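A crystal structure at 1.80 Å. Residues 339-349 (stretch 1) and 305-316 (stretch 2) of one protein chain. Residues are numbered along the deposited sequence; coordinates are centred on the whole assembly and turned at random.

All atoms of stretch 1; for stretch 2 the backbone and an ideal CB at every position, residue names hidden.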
# COMPACT_ATOMS: atom_id res chain seq x y z
N GLN A 339 18.72 15.79 -25.09
CA GLN A 339 19.37 16.71 -26.03
C GLN A 339 19.21 18.19 -25.61
O GLN A 339 20.15 18.98 -25.65
CB GLN A 339 18.86 16.53 -27.46
CG GLN A 339 19.62 17.41 -28.44
CD GLN A 339 21.09 17.01 -28.54
OE1 GLN A 339 21.40 15.82 -28.64
NE2 GLN A 339 21.99 17.99 -28.48
N TRP A 340 18.02 18.56 -25.19
CA TRP A 340 17.78 19.92 -24.74
C TRP A 340 18.56 20.20 -23.44
O TRP A 340 19.19 21.29 -23.27
CB TRP A 340 16.29 20.12 -24.53
CG TRP A 340 15.92 21.52 -24.45
CD1 TRP A 340 15.56 22.35 -25.50
CD2 TRP A 340 15.88 22.31 -23.28
NE1 TRP A 340 15.29 23.60 -25.02
CE2 TRP A 340 15.48 23.61 -23.66
CE3 TRP A 340 16.14 22.06 -21.94
CZ2 TRP A 340 15.35 24.65 -22.74
CZ3 TRP A 340 16.01 23.10 -21.01
CH2 TRP A 340 15.61 24.38 -21.43
N VAL A 341 18.57 19.21 -22.55
CA VAL A 341 19.29 19.37 -21.29
C VAL A 341 20.80 19.48 -21.56
O VAL A 341 21.46 20.37 -20.98
CB VAL A 341 19.00 18.25 -20.24
CG1 VAL A 341 19.94 18.38 -19.03
CG2 VAL A 341 17.55 18.36 -19.76
N ALA A 342 21.33 18.56 -22.36
CA ALA A 342 22.73 18.54 -22.76
C ALA A 342 23.15 19.88 -23.37
O ALA A 342 24.17 20.44 -23.01
CB ALA A 342 23.00 17.41 -23.76
N ASP A 343 22.34 20.42 -24.28
CA ASP A 343 22.70 21.70 -24.82
C ASP A 343 22.60 22.84 -23.80
O ASP A 343 23.38 23.77 -23.87
CB ASP A 343 21.92 21.98 -26.07
CG ASP A 343 22.32 21.06 -27.20
OD1 ASP A 343 23.52 20.70 -27.26
OD2 ASP A 343 21.43 20.71 -27.99
N THR A 344 21.65 22.77 -22.85
CA THR A 344 21.57 23.74 -21.75
C THR A 344 22.86 23.69 -20.89
O THR A 344 23.42 24.72 -20.48
CB THR A 344 20.30 23.53 -20.89
OG1 THR A 344 19.14 23.68 -21.73
CG2 THR A 344 20.20 24.54 -19.77
N MSE A 345 23.33 22.48 -20.62
CA MSE A 345 24.59 22.29 -19.92
C MSE A 345 25.77 22.98 -20.67
O MSE A 345 26.54 23.72 -20.06
CB MSE A 345 24.85 20.79 -19.75
CG MSE A 345 23.85 20.11 -18.85
SE MSE A 345 24.05 18.18 -18.89
CE MSE A 345 25.86 18.00 -18.21
N ARG A 346 25.85 22.79 -22.00
CA ARG A 346 26.89 23.45 -22.79
C ARG A 346 26.80 24.95 -22.67
O ARG A 346 27.83 25.63 -22.57
CB ARG A 346 26.84 23.02 -24.26
CG ARG A 346 27.28 21.59 -24.46
CD ARG A 346 27.02 21.12 -25.92
NE ARG A 346 27.47 19.75 -26.11
CZ ARG A 346 26.68 18.67 -26.14
NH1 ARG A 346 25.35 18.79 -26.06
NH2 ARG A 346 27.22 17.47 -26.28
N GLU A 347 25.58 25.47 -22.63
CA GLU A 347 25.37 26.91 -22.50
C GLU A 347 25.73 27.41 -21.10
O GLU A 347 26.27 28.52 -20.95
CB GLU A 347 23.92 27.29 -22.82
CG GLU A 347 23.55 27.17 -24.29
CD GLU A 347 24.33 28.12 -25.17
OE1 GLU A 347 24.14 29.36 -25.03
OE2 GLU A 347 25.16 27.63 -25.97
N PHE A 348 25.40 26.61 -20.08
CA PHE A 348 25.78 26.90 -18.70
C PHE A 348 27.30 27.03 -18.61
O PHE A 348 27.81 27.94 -17.90
CB PHE A 348 25.35 25.80 -17.73
CG PHE A 348 23.96 25.96 -17.14
CD1 PHE A 348 22.92 26.50 -17.86
CD2 PHE A 348 23.71 25.51 -15.85
CE1 PHE A 348 21.63 26.60 -17.31
CE2 PHE A 348 22.43 25.60 -15.29
CZ PHE A 348 21.39 26.14 -16.02
N ARG A 349 28.02 26.13 -19.28
CA ARG A 349 29.49 26.12 -19.21
C ARG A 349 30.06 27.47 -19.69
O ARG A 349 30.99 28.02 -19.08
CB ARG A 349 30.06 24.94 -20.00
CG ARG A 349 31.59 24.95 -20.30
CD ARG A 349 32.47 25.14 -19.05
NE ARG A 349 32.26 24.15 -17.97
CZ ARG A 349 32.84 22.95 -17.90
NH1 ARG A 349 33.67 22.54 -18.84
NH2 ARG A 349 32.62 22.15 -16.84
N UNK A 305 23.86 25.58 -6.20
CA UNK A 305 23.79 26.59 -7.29
C UNK A 305 23.32 25.91 -8.60
O UNK A 305 22.46 26.43 -9.31
CB UNK A 305 25.15 27.26 -7.50
N UNK A 306 23.90 24.77 -8.90
CA UNK A 306 23.57 24.06 -10.12
C UNK A 306 22.09 23.61 -10.11
O UNK A 306 21.38 23.74 -11.13
CB UNK A 306 24.50 22.86 -10.29
N UNK A 307 21.63 23.11 -8.97
CA UNK A 307 20.23 22.69 -8.84
C UNK A 307 19.30 23.90 -9.07
O UNK A 307 18.25 23.77 -9.72
CB UNK A 307 19.98 22.07 -7.46
N UNK A 308 19.70 25.06 -8.54
CA UNK A 308 18.86 26.27 -8.62
C UNK A 308 18.86 26.82 -10.03
O UNK A 308 17.80 27.22 -10.52
CB UNK A 308 19.35 27.34 -7.64
N UNK A 309 20.02 26.82 -10.70
CA UNK A 309 20.07 27.32 -12.07
C UNK A 309 19.30 26.43 -13.05
O UNK A 309 18.59 26.92 -13.94
CB UNK A 309 21.53 27.44 -12.52
N UNK A 310 19.41 25.12 -12.87
CA UNK A 310 18.63 24.19 -13.68
C UNK A 310 17.11 24.32 -13.39
O UNK A 310 16.32 24.35 -14.33
CB UNK A 310 19.10 22.76 -13.42
N UNK A 311 16.71 24.45 -12.12
CA UNK A 311 15.27 24.67 -11.80
C UNK A 311 14.76 25.91 -12.52
O UNK A 311 13.64 25.89 -13.06
CB UNK A 311 15.06 24.82 -10.29
N UNK A 312 15.57 26.97 -12.53
CA UNK A 312 15.19 28.25 -13.14
C UNK A 312 15.09 28.14 -14.66
O UNK A 312 14.35 28.90 -15.27
CB UNK A 312 16.20 29.34 -12.76
N UNK A 313 15.85 27.22 -15.26
CA UNK A 313 15.76 26.94 -16.69
C UNK A 313 14.69 25.89 -17.01
O UNK A 313 14.57 25.48 -18.17
CB UNK A 313 17.12 26.47 -17.21
N UNK A 314 13.94 25.44 -15.99
CA UNK A 314 12.85 24.48 -16.16
C UNK A 314 13.29 23.03 -16.18
O UNK A 314 12.68 22.20 -16.85
CB UNK A 314 12.10 24.79 -17.46
N UNK A 315 14.36 22.71 -15.45
CA UNK A 315 14.84 21.32 -15.35
C UNK A 315 15.01 20.96 -13.88
O UNK A 315 15.78 21.62 -13.16
CB UNK A 315 16.16 21.13 -16.11
N UNK A 316 14.31 19.92 -13.43
CA UNK A 316 14.40 19.47 -12.05
C UNK A 316 15.28 18.23 -11.99
O UNK A 316 14.93 17.16 -12.51
CB UNK A 316 13.01 19.18 -11.47

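Stretch 1 is a helix. It presents Trp340, Val341, Thr344, Met345 and Phe348 to stretch 2, and no charged side chain comes near. Stretch 2 is helical through 312, and the two helix axes cross at 121°.

Position 305 has nothing of stretch 1 within 5.5 Å of its ideal CB. Almost any helix-compatible residue would do. It is Asp305.

At 306 the CA-to-CB bond points sideways, and the ideal CB also touches nothing. A short side chain would stay clear of stretch 1; a long or aromatic one could reach Phe348 and Met345. It is Tyr306, with chi1 t. Its CE1 lies 3.9 Å from Phe348 CD2, which sits at the edge of the tyrosine ring. Its OH comes within 3.6 Å of Met345 CG, with no hydrogen bond to stretch 1.

Position 307 points away and 308 is out of reach, so both leave the choice wide. They are Gln307 and Thr308.

Position 309 points toward stretch 1, and its ideal CB is a tight 3.4 Å from Phe348 CE2. A side chain that turns off beyond CB suits best, polar or not. It is His309, chi1 m. The deposited CB stands 3.5 Å from Phe348 CE2, and the imidazole leads away.

At 310 CA-to-CB is sideways, with the ideal CB 4.8 Å from Phe348 CE2. Beyond lies an apolar hollow between Phe348, Thr344, Val341 and Met345. Leucine, isoleucine or methionine would suit; a flexible chain can reach deepest. It is Met310, a selenomethionine, and it fits as a knob into this hole. Its CE lies over the Phe348 face, 4.1 Å from the ring centroid, in a CH-pi contact. The same CE is 3.5 Å from Met345 CG and 3.8 Å from Thr344 CG2.

Positions 311 and 312 make no contact and are lightly constrained. They are Ala311 and Asp312.

Position 313 points toward stretch 1, its ideal CB 4.4 Å from both Thr344 CG2 and Phe348 CZ. A small residue fits without further adjustment. It is Ala313. Its O also meets the Trp340 ring edge, 3.6 Å from CH2.

At 314 phi is 84°, which favours glycine; asparagine is another candidate. Gly314 belongs to a Schellman motif: its N bonds to Ala311 O, and the N of 315 to Met310 O.

Position 315 is extended and points toward Val341 and Trp340. A beta-branched apolar residue suits both backbone and surroundings. It is Val315: CG1 lies 4.1 Å from Val341 CG2, and CG2 lies 3.8 Å from Trp340 CZ3.

Position 316 is out of reach. It is Leu316.

Stretch 2 305-316: DYQTHMADAGVL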
# COMPACT_ATOMS: atom_id res chain seq x y z
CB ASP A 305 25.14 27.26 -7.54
CG ASP A 305 25.63 28.06 -6.34
OD1 ASP A 305 24.90 28.14 -5.33
OD2 ASP A 305 26.76 28.58 -6.42
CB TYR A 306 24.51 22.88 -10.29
CG TYR A 306 24.31 22.14 -11.59
CD1 TYR A 306 24.43 22.80 -12.82
CD2 TYR A 306 23.96 20.79 -11.61
CE1 TYR A 306 24.25 22.14 -14.01
CE2 TYR A 306 23.77 20.11 -12.84
CZ TYR A 306 23.92 20.80 -14.03
OH TYR A 306 23.73 20.19 -15.27
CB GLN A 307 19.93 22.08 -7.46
CG GLN A 307 20.55 20.70 -7.19
CD GLN A 307 20.45 20.32 -5.76
OE1 GLN A 307 20.56 21.19 -4.90
NE2 GLN A 307 20.24 19.02 -5.47
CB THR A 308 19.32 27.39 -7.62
OG1 THR A 308 19.14 26.93 -6.28
CG2 THR A 308 18.48 28.67 -7.81
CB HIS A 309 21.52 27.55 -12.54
CG HIS A 309 22.21 28.67 -11.81
ND1 HIS A 309 23.46 28.53 -11.23
CD2 HIS A 309 21.82 29.94 -11.54
CE1 HIS A 309 23.80 29.67 -10.64
NE2 HIS A 309 22.82 30.54 -10.81
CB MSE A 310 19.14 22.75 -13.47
CG MSE A 310 20.39 22.41 -14.35
SE MSE A 310 19.84 22.30 -16.23
CE MSE A 310 21.58 22.16 -17.09
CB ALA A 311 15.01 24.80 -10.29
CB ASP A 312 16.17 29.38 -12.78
CG ASP A 312 16.10 29.79 -11.29
OD1 ASP A 312 15.11 29.44 -10.59
OD2 ASP A 312 17.07 30.46 -10.83
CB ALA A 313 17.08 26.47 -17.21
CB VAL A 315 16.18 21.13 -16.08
CG1 VAL A 315 16.60 19.68 -16.02
CG2 VAL A 315 16.10 21.62 -17.55
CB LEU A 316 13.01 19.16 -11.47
CG LEU A 316 11.97 20.28 -11.50
CD1 LEU A 316 10.66 19.81 -10.80
CD2 LEU A 316 12.50 21.53 -10.84
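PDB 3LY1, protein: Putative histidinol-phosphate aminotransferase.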